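Local coordinates for F5/8 type C domain protein (Clostridium perfringens, PDB 7JRM) that probably helps an O-glycopeptidase of the ZmpB type recognise mucin glycans, through a calcium-containing carbohydrate-binding module joined to further domains, at residues Ala106-Leu115 against Thr148-Val156; Lys404-Val412 against Glu422-Ile431. All coordinates share one frame; numbering follows the deposited sequence.

Contact 1: Ala106-Leu115 against Thr148-Val156; sequences AVSGNQIRLL and TWVGIDRHV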
loop_
_atom_site.group_PDB
_atom_site.type_symbol
_atom_site.label_atom_id
_atom_site.label_comp_id
_atom_site.label_asym_id
_atom_site.label_seq_id
_atom_site.Cartn_x
_atom_site.Cartn_y
_atom_site.Cartn_z
ATOM N N ALA A 106 -23.952 8.310 32.675
ATOM C CA ALA A 106 -23.665 8.969 33.938
ATOM C C ALA A 106 -24.508 8.352 35.052
ATOM O O ALA A 106 -25.430 7.567 34.812
ATOM C CB ALA A 106 -23.925 10.471 33.832
ATOM N N VAL A 107 -24.179 8.715 36.294
ATOM C CA VAL A 107 -24.890 8.150 37.437
ATOM C C VAL A 107 -26.348 8.595 37.444
ATOM O O VAL A 107 -27.217 7.903 37.990
ATOM C CB VAL A 107 -24.168 8.521 38.751
ATOM C CG1 VAL A 107 -24.312 10.008 39.046
ATOM C CG2 VAL A 107 -24.696 7.681 39.908
ATOM N N SER A 108 -26.647 9.736 36.825
ATOM C CA SER A 108 -28.016 10.222 36.735
ATOM C C SER A 108 -28.801 9.575 35.599
ATOM O O SER A 108 -29.983 9.894 35.422
ATOM C CB SER A 108 -28.021 11.745 36.566
ATOM O OG SER A 108 -27.825 12.104 35.211
ATOM N N GLY A 109 -28.185 8.677 34.834
ATOM C CA GLY A 109 -28.825 8.064 33.694
ATOM C C GLY A 109 -28.627 8.796 32.384
ATOM O O GLY A 109 -28.822 8.199 31.320
ATOM N N ASN A 110 -28.247 10.070 32.430
ATOM C CA ASN A 110 -27.982 10.822 31.217
ATOM C C ASN A 110 -26.661 10.373 30.593
ATOM O O ASN A 110 -25.921 9.554 31.147
ATOM C CB ASN A 110 -27.939 12.319 31.514
ATOM C CG ASN A 110 -29.308 12.892 31.811
ATOM O OD1 ASN A 110 -30.316 12.440 31.268
ATOM N ND2 ASN A 110 -29.351 13.893 32.683
ATOM N N GLN A 111 -26.368 10.926 29.420
ATOM C CA GLN A 111 -25.117 10.616 28.745
ATOM C C GLN A 111 -23.931 11.140 29.544
ATOM O O GLN A 111 -24.033 12.122 30.286
ATOM C CB GLN A 111 -25.099 11.217 27.339
ATOM C CG GLN A 111 -26.049 10.557 26.354
ATOM C CD GLN A 111 -26.138 11.313 25.042
ATOM O OE1 GLN A 111 -26.605 12.451 24.997
ATOM N NE2 GLN A 111 -25.685 10.683 23.963
ATOM N N ILE A 112 -22.792 10.468 29.390
ATOM C CA ILE A 112 -21.562 10.916 30.034
ATOM C C ILE A 112 -21.111 12.212 29.376
ATOM O O ILE A 112 -20.846 12.253 28.168
ATOM C CB ILE A 112 -20.476 9.837 29.951
ATOM C CG1 ILE A 112 -20.850 8.647 30.836
ATOM C CG2 ILE A 112 -19.126 10.409 30.352
ATOM C CD1 ILE A 112 -20.027 7.412 30.575
ATOM N N ARG A 113 -21.032 13.281 30.165
ATOM C CA ARG A 113 -20.725 14.605 29.644
ATOM C C ARG A 113 -19.728 15.296 30.559
ATOM O O ARG A 113 -19.952 15.391 31.769
ATOM C CB ARG A 113 -21.998 15.451 29.509
ATOM C CG ARG A 113 -22.947 14.962 28.426
ATOM C CD ARG A 113 -24.284 15.684 28.479
ATOM N NE ARG A 113 -24.943 15.542 29.774
ATOM C CZ ARG A 113 -25.479 16.551 30.453
ATOM N NH1 ARG A 113 -25.435 17.781 29.962
ATOM N NH2 ARG A 113 -26.059 16.330 31.624
ATOM N N LEU A 114 -18.633 15.778 29.976
ATOM C CA LEU A 114 -17.597 16.496 30.701
ATOM C C LEU A 114 -17.356 17.842 30.031
ATOM O O LEU A 114 -17.890 18.133 28.957
ATOM C CB LEU A 114 -16.295 15.687 30.767
ATOM C CG LEU A 114 -16.361 14.364 31.531
ATOM C CD1 LEU A 114 -14.992 13.702 31.577
ATOM C CD2 LEU A 114 -16.903 14.584 32.934
ATOM N N LEU A 115 -16.537 18.666 30.676
ATOM C CA LEU A 115 -16.232 20.006 30.195
ATOM C C LEU A 115 -14.881 20.021 29.492
ATOM O O LEU A 115 -13.910 19.432 29.975
ATOM C CB LEU A 115 -16.233 21.011 31.349
ATOM C CG LEU A 115 -16.051 22.485 30.982
ATOM C CD1 LEU A 115 -17.312 23.036 30.335
ATOM C CD2 LEU A 115 -15.674 23.299 32.210
ATOM N N THR A 148 -7.933 7.207 30.358
ATOM C CA THR A 148 -9.270 7.662 30.711
ATOM C C THR A 148 -9.309 9.182 30.778
ATOM O O THR A 148 -8.292 9.835 31.023
ATOM C CB THR A 148 -9.727 7.073 32.053
ATOM O OG1 THR A 148 -11.098 7.418 32.291
ATOM C CG2 THR A 148 -8.873 7.611 33.195
ATOM N N TRP A 149 -10.498 9.728 30.542
ATOM C CA TRP A 149 -10.827 11.104 30.879
ATOM C C TRP A 149 -11.618 11.114 32.181
ATOM O O TRP A 149 -12.399 10.200 32.456
ATOM C CB TRP A 149 -11.649 11.772 29.773
ATOM C CG TRP A 149 -10.898 12.043 28.500
ATOM C CD1 TRP A 149 -10.998 11.352 27.328
ATOM C CD2 TRP A 149 -9.950 13.092 28.267
ATOM N NE1 TRP A 149 -10.167 11.899 26.382
ATOM C CE2 TRP A 149 -9.511 12.970 26.932
ATOM C CE3 TRP A 149 -9.425 14.120 29.057
ATOM C CZ2 TRP A 149 -8.574 13.834 26.371
ATOM C CZ3 TRP A 149 -8.494 14.979 28.496
ATOM C CH2 TRP A 149 -8.078 14.830 27.167
ATOM N N VAL A 150 -11.408 12.153 32.988
ATOM C CA VAL A 150 -12.089 12.276 34.271
ATOM C C VAL A 150 -12.604 13.699 34.434
ATOM O O VAL A 150 -12.067 14.646 33.851
ATOM C CB VAL A 150 -11.174 11.894 35.457
ATOM C CG1 VAL A 150 -10.842 10.409 35.418
ATOM C CG2 VAL A 150 -9.908 12.736 35.450
ATOM N N GLY A 151 -13.652 13.841 35.232
ATOM C CA GLY A 151 -14.223 15.147 35.485
ATOM C C GLY A 151 -15.580 15.026 36.142
ATOM O O GLY A 151 -16.117 13.930 36.328
ATOM N N ILE A 152 -16.123 16.186 36.495
ATOM C CA ILE A 152 -17.458 16.266 37.075
ATOM C C ILE A 152 -18.486 16.181 35.955
ATOM O O ILE A 152 -18.389 16.902 34.953
ATOM C CB ILE A 152 -17.621 17.561 37.886
ATOM C CG1 ILE A 152 -16.682 17.562 39.096
ATOM C CG2 ILE A 152 -19.067 17.742 38.328
ATOM C CD1 ILE A 152 -17.208 16.784 40.281
ATOM N N ASP A 153 -19.468 15.295 36.115
ATOM C CA ASP A 153 -20.511 15.151 35.107
ATOM C C ASP A 153 -21.307 16.443 34.981
ATOM O O ASP A 153 -21.550 17.143 35.968
ATOM C CB ASP A 153 -21.437 13.986 35.463
ATOM C CG ASP A 153 -22.444 13.686 34.369
ATOM O OD1 ASP A 153 -22.044 13.169 33.307
ATOM O OD2 ASP A 153 -23.643 13.967 34.572
ATOM N N ARG A 154 -21.715 16.759 33.751
ATOM C CA ARG A 154 -22.368 18.032 33.469
ATOM C C ARG A 154 -23.794 18.106 33.999
ATOM O O ARG A 154 -24.385 19.191 33.972
ATOM C CB ARG A 154 -22.363 18.299 31.962
ATOM C CG ARG A 154 -20.984 18.588 31.386
ATOM C CD ARG A 154 -20.199 19.539 32.279
ATOM N NE ARG A 154 -20.760 20.887 32.277
ATOM C CZ ARG A 154 -20.207 21.926 32.895
ATOM N NH1 ARG A 154 -20.784 23.119 32.842
ATOM N NH2 ARG A 154 -19.075 21.772 33.568
ATOM N N HIS A 155 -24.361 16.996 34.477
ATOM C CA HIS A 155 -25.720 17.025 35.005
ATOM C C HIS A 155 -25.831 17.867 36.271
ATOM O O HIS A 155 -26.927 18.342 36.590
ATOM C CB HIS A 155 -26.207 15.599 35.277
ATOM C CG HIS A 155 -27.545 15.528 35.945
ATOM N ND1 HIS A 155 -28.730 15.591 35.245
ATOM C CD2 HIS A 155 -27.883 15.395 37.249
ATOM C CE1 HIS A 155 -29.743 15.504 36.090
ATOM N NE2 HIS A 155 -29.256 15.383 37.312
ATOM N N VAL A 156 -24.728 18.073 36.988
ATOM C CA VAL A 156 -24.745 18.844 38.225
ATOM C C VAL A 156 -24.068 20.190 38.006
ATOM O O VAL A 156 -23.461 20.750 38.926
ATOM C CB VAL A 156 -24.071 18.067 39.372
ATOM C CG1 VAL A 156 -24.902 16.849 39.745
ATOM C CG2 VAL A 156 -22.661 17.656 38.979
HETATM O O HOH W 1 -24.920 12.543 36.334
HETATM O O HOH W 2 -25.063 13.748 32.373
HETATM O O HOH W 3 -28.358 17.510 32.676
HETATM O O HOH W 4 -15.642 17.957 33.216
#
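R113 and R154 meet where strand 112-115 crosses strand 148-152 at 83°, closer to a right angle than to either sheet pairing, and one backbone bond joins the two arginines, R154 N to R113 O at 3.0 Å. Beside it D153 turns its carboxylate back into the loop. D153 reaches OD1 to R113 N, a weak bond, because its CG swings away from the backbone N (chi1 -173°), while OD2 accepts from H155 N in an Asx turn, met from above the carboxylate plane. Two waters donate to the same OD2, each at 2.6 Å; one of them also bridges to Q111 O and R113 NH2. The R113 chain, bent at chi3, lays one guanidinium face against R154 CB, and the two guanidinium planes stand 84° apart. R154 in turn folds back at chi2 and chi3, and its own guanidinium takes L115 CD1 over one face. Farther along the loop, S108 CB sits over the face of the H155 ring, 3.8 Å from its centroid, a CH-pi contact. L114 drives CD2 against I152 O (3.4 Å) and the backbone of G151. Within this NPCBM/NEW2 domain, then, the D153 carboxylate helps hold the crossing, through a weak bond to R113 N and a firmer one to H155 N; the like charge of nearby D217 may raise its proton affinity, whereas R113 probably offsets it.

Contact 2: Lys404-Val412 against Glu422-Ile431; sequences KNVAKTIRV and EQDAKDEFTI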
loop_
_atom_site.group_PDB
_atom_site.type_symbol
_atom_site.label_atom_id
_atom_site.label_comp_id
_atom_site.label_asym_id
_atom_site.label_seq_id
_atom_site.Cartn_x
_atom_site.Cartn_y
_atom_site.Cartn_z
ATOM N N LYS A 404 -3.700 -14.146 -32.763
ATOM C CA LYS A 404 -4.934 -14.579 -33.400
ATOM C C LYS A 404 -4.767 -14.589 -34.914
ATOM O O LYS A 404 -4.177 -13.671 -35.490
ATOM C CB LYS A 404 -6.095 -13.660 -33.006
ATOM C CG LYS A 404 -7.303 -13.737 -33.927
ATOM C CD LYS A 404 -8.534 -13.128 -33.276
ATOM C CE LYS A 404 -9.529 -12.644 -34.320
ATOM N NZ LYS A 404 -9.088 -11.376 -34.965
ATOM N N ASN A 405 -5.283 -15.638 -35.552
ATOM C CA ASN A 405 -5.269 -15.718 -37.007
ATOM C C ASN A 405 -6.246 -14.702 -37.584
ATOM O O ASN A 405 -7.444 -14.739 -37.281
ATOM C CB ASN A 405 -5.626 -17.131 -37.463
ATOM C CG ASN A 405 -5.438 -17.329 -38.956
ATOM O OD1 ASN A 405 -4.932 -16.448 -39.653
ATOM N ND2 ASN A 405 -5.843 -18.491 -39.453
ATOM N N VAL A 406 -5.738 -13.793 -38.412
ATOM C CA VAL A 406 -6.546 -12.731 -38.995
ATOM C C VAL A 406 -6.730 -12.932 -40.499
ATOM O O VAL A 406 -7.064 -11.988 -41.212
ATOM C CB VAL A 406 -5.953 -11.347 -38.686
ATOM C CG1 VAL A 406 -6.005 -11.070 -37.190
ATOM C CG2 VAL A 406 -4.525 -11.254 -39.200
ATOM N N ALA A 407 -6.516 -14.150 -40.992
ATOM C CA ALA A 407 -6.716 -14.428 -42.406
ATOM C C ALA A 407 -8.194 -14.331 -42.761
ATOM O O ALA A 407 -9.063 -14.770 -42.001
ATOM C CB ALA A 407 -6.173 -15.813 -42.758
ATOM N N LYS A 408 -8.480 -13.754 -43.929
ATOM C CA LYS A 408 -9.848 -13.439 -44.327
ATOM C C LYS A 408 -10.284 -14.252 -45.541
ATOM O O LYS A 408 -11.167 -15.105 -45.425
ATOM C CB LYS A 408 -9.983 -11.938 -44.598
ATOM C CG LYS A 408 -9.714 -11.063 -43.387
ATOM C CD LYS A 408 -10.550 -11.500 -42.195
ATOM C CE LYS A 408 -10.209 -10.689 -40.956
ATOM N NZ LYS A 408 -10.588 -11.401 -39.705
ATOM N N THR A 409 -9.695 -14.011 -46.710
ATOM C CA THR A 409 -10.173 -14.579 -47.963
ATOM C C THR A 409 -9.103 -15.462 -48.586
ATOM O O THR A 409 -7.957 -15.034 -48.754
ATOM C CB THR A 409 -10.578 -13.472 -48.942
ATOM O OG1 THR A 409 -11.693 -12.745 -48.410
ATOM C CG2 THR A 409 -10.962 -14.062 -50.290
ATOM N N ILE A 410 -9.486 -16.689 -48.931
ATOM C CA ILE A 410 -8.638 -17.620 -49.667
ATOM C C ILE A 410 -9.187 -17.704 -51.083
ATOM O O ILE A 410 -10.277 -18.246 -51.302
ATOM C CB ILE A 410 -8.601 -19.006 -49.011
ATOM C CG1 ILE A 410 -8.079 -18.912 -47.578
ATOM C CG2 ILE A 410 -7.745 -19.961 -49.833
ATOM C CD1 ILE A 410 -6.610 -18.605 -47.486
ATOM N N ARG A 411 -8.442 -17.172 -52.049
ATOM C CA ARG A 411 -8.841 -17.227 -53.447
ATOM C C ARG A 411 -7.698 -17.790 -54.279
ATOM O O ARG A 411 -6.524 -17.524 -54.004
ATOM C CB ARG A 411 -9.269 -15.837 -53.963
ATOM C CG ARG A 411 -8.149 -14.961 -54.502
ATOM C CD ARG A 411 -8.696 -13.886 -55.428
ATOM N NE ARG A 411 -9.943 -13.313 -54.925
ATOM C CZ ARG A 411 -10.026 -12.156 -54.277
ATOM N NH1 ARG A 411 -8.935 -11.438 -54.050
ATOM N NH2 ARG A 411 -11.204 -11.714 -53.856
ATOM N N VAL A 412 -8.049 -18.594 -55.280
ATOM C CA VAL A 412 -7.083 -19.230 -56.167
ATOM C C VAL A 412 -7.230 -18.612 -57.548
ATOM O O VAL A 412 -8.350 -18.444 -58.046
ATOM C CB VAL A 412 -7.281 -20.756 -56.218
ATOM C CG1 VAL A 412 -6.117 -21.415 -56.940
ATOM C CG2 VAL A 412 -7.436 -21.317 -54.813
ATOM N N GLU A 422 -13.057 -19.373 -54.342
ATOM C CA GLU A 422 -12.883 -18.461 -53.222
ATOM C C GLU A 422 -13.702 -18.983 -52.050
ATOM O O GLU A 422 -14.821 -19.465 -52.241
ATOM C CB GLU A 422 -13.310 -17.035 -53.590
ATOM C CG GLU A 422 -13.177 -16.029 -52.461
ATOM C CD GLU A 422 -13.246 -14.596 -52.948
ATOM O OE1 GLU A 422 -12.522 -14.257 -53.908
ATOM O OE2 GLU A 422 -14.023 -13.808 -52.369
ATOM N N GLN A 423 -13.139 -18.893 -50.848
ATOM C CA GLN A 423 -13.792 -19.419 -49.658
ATOM C C GLN A 423 -13.321 -18.636 -48.438
ATOM O O GLN A 423 -12.531 -17.694 -48.543
ATOM C CB GLN A 423 -13.512 -20.916 -49.493
ATOM C CG GLN A 423 -12.061 -21.237 -49.169
ATOM C CD GLN A 423 -11.644 -22.606 -49.666
ATOM O OE1 GLN A 423 -12.168 -23.106 -50.661
ATOM N NE2 GLN A 423 -10.695 -23.223 -48.971
ATOM N N ASP A 424 -13.819 -19.039 -47.272
ATOM C CA ASP A 424 -13.418 -18.425 -46.017
ATOM C C ASP A 424 -12.091 -19.005 -45.544
ATOM O O ASP A 424 -11.790 -20.184 -45.755
ATOM C CB ASP A 424 -14.492 -18.635 -44.948
ATOM C CG ASP A 424 -15.590 -17.591 -45.011
ATOM O OD1 ASP A 424 -15.659 -16.859 -46.020
ATOM O OD2 ASP A 424 -16.384 -17.504 -44.052
ATOM N N ALA A 425 -11.295 -18.162 -44.892
ATOM C CA ALA A 425 -9.955 -18.538 -44.466
ATOM C C ALA A 425 -9.994 -19.199 -43.095
ATOM O O ALA A 425 -10.575 -18.657 -42.149
ATOM C CB ALA A 425 -9.037 -17.316 -44.432
ATOM N N LYS A 426 -9.375 -20.374 -42.997
ATOM C CA LYS A 426 -9.161 -21.030 -41.715
ATOM C C LYS A 426 -7.665 -21.123 -41.448
ATOM O O LYS A 426 -6.879 -20.375 -42.038
ATOM C CB LYS A 426 -9.808 -22.418 -41.694
ATOM C CG LYS A 426 -11.258 -22.438 -42.155
ATOM C CD LYS A 426 -12.144 -21.610 -41.236
ATOM C CE LYS A 426 -13.108 -20.742 -42.030
ATOM N NZ LYS A 426 -14.397 -20.536 -41.312
ATOM N N ASP A 427 -7.255 -22.038 -40.567
ATOM C CA ASP A 427 -5.831 -22.195 -40.293
ATOM C C ASP A 427 -5.097 -22.817 -41.474
ATOM O O ASP A 427 -3.933 -22.484 -41.724
ATOM C CB ASP A 427 -5.627 -23.033 -39.032
ATOM C CG ASP A 427 -5.880 -22.244 -37.762
ATOM O OD1 ASP A 427 -6.096 -21.017 -37.857
ATOM O OD2 ASP A 427 -5.860 -22.848 -36.670
ATOM N N GLU A 428 -5.753 -23.715 -42.207
ATOM C CA GLU A 428 -5.169 -24.344 -43.383
ATOM C C GLU A 428 -6.229 -24.443 -44.470
ATOM O O GLU A 428 -7.431 -24.380 -44.200
ATOM C CB GLU A 428 -4.604 -25.737 -43.063
ATOM C CG GLU A 428 -3.530 -25.749 -41.983
ATOM C CD GLU A 428 -2.680 -27.003 -42.016
ATOM O OE1 GLU A 428 -2.377 -27.490 -43.125
ATOM O OE2 GLU A 428 -2.312 -27.501 -40.931
ATOM N N PHE A 429 -5.770 -24.598 -45.711
ATOM C CA PHE A 429 -6.662 -24.734 -46.854
ATOM C C PHE A 429 -6.243 -25.928 -47.699
ATOM O O PHE A 429 -5.055 -26.240 -47.821
ATOM C CB PHE A 429 -6.684 -23.456 -47.717
ATOM C CG PHE A 429 -5.339 -23.058 -48.264
ATOM C CD1 PHE A 429 -4.901 -23.533 -49.489
ATOM C CD2 PHE A 429 -4.521 -22.192 -47.558
ATOM C CE1 PHE A 429 -3.668 -23.164 -49.995
ATOM C CE2 PHE A 429 -3.286 -21.817 -48.057
ATOM C CZ PHE A 429 -2.860 -22.303 -49.278
ATOM N N THR A 430 -7.239 -26.597 -48.277
ATOM C CA THR A 430 -7.025 -27.742 -49.154
ATOM C C THR A 430 -7.718 -27.464 -50.477
ATOM O O THR A 430 -8.918 -27.167 -50.502
ATOM C CB THR A 430 -7.559 -29.034 -48.523
ATOM O OG1 THR A 430 -6.647 -29.485 -47.514
ATOM C CG2 THR A 430 -7.718 -30.120 -49.576
ATOM N N ILE A 431 -6.968 -27.554 -51.572
ATOM C CA ILE A 431 -7.467 -27.247 -52.907
ATOM C C ILE A 431 -7.460 -28.523 -53.735
ATOM O O ILE A 431 -6.433 -29.209 -53.823
ATOM C CB ILE A 431 -6.627 -26.151 -53.586
ATOM C CG1 ILE A 431 -6.732 -24.840 -52.807
ATOM C CG2 ILE A 431 -7.068 -25.958 -55.031
ATOM C CD1 ILE A 431 -5.555 -23.916 -53.015
#
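I410 lies at the apolar centre of this contact, on the face of the hairpin that it shares with Q423. Its CG1 rests 3.7 Å from A425 CB, and its CD1 continues toward F429 CD2 at 4.2 Å, the two side chains crossing at about a right angle. A407 CB adds to one end of this cluster by meeting A425 CB. At the other end V412 and I431 reach toward each other tip to tip, CG2 to CD1, so that strand 428-431, which pairs with strand 391-395 in a separate sheet, packs against the hairpin through side chains.

Around this centre the backbone follows the antiparallel pattern. I410 and Q423 form a hydrogen-bonded pair, with I410 N to Q423 O at 3.2 Å and Q423 N to I410 O at 3.0 Å. Past the paired residues, A425 N still donates to K408 O, next to the classic beta bulge that K408 and T409 make opposite L446.

On the other face R411 and E422 lie side by side in a salt bridge. R411 NE and NH2 approach side-on and both grip E422 OE1, each at 2.9 Å, from the same face of the carboxylate, whose plane is turned 58° from the guanidinium. An extended E422 chain, CG anti to the backbone N (chi1 179°), also brings CD to 3.5 Å from T409 CG2. Ahead of the strand, N405 ND2 donates to the anti lone pair of D427 OD1 at 3.0 Å; N405 OD1 accepts from A407 N in an Asx turn and from V398 N.

Two donors on one oxygen probably concentrate the negative charge of E422 there, while N405, in the loop leading into the hairpin strand, ties that loop to the turn before strand 428-431.

How the contacts relate
The two contacts are independent pieces of a long, multidomain chain: their centres lie 86 Å apart, their nearest atoms are still about 64 Å from each other, and they fall on opposite sides of the chain's centre. Contact 1 closes before contact 2 opens, with the helices 232-242, 251-270 and 273-288 among the elements between. Contact 1 is the one near the bound calcium ion, about 7 Å from the side chain of I152, although I152 is not among its ligands, S163, V206, D208, G210 and D214. Contact 2 belongs to the C-terminal beta region. Their carboxylates differ in partners: one backbone N-H and waters in contact 1, a single arginine in contact 2.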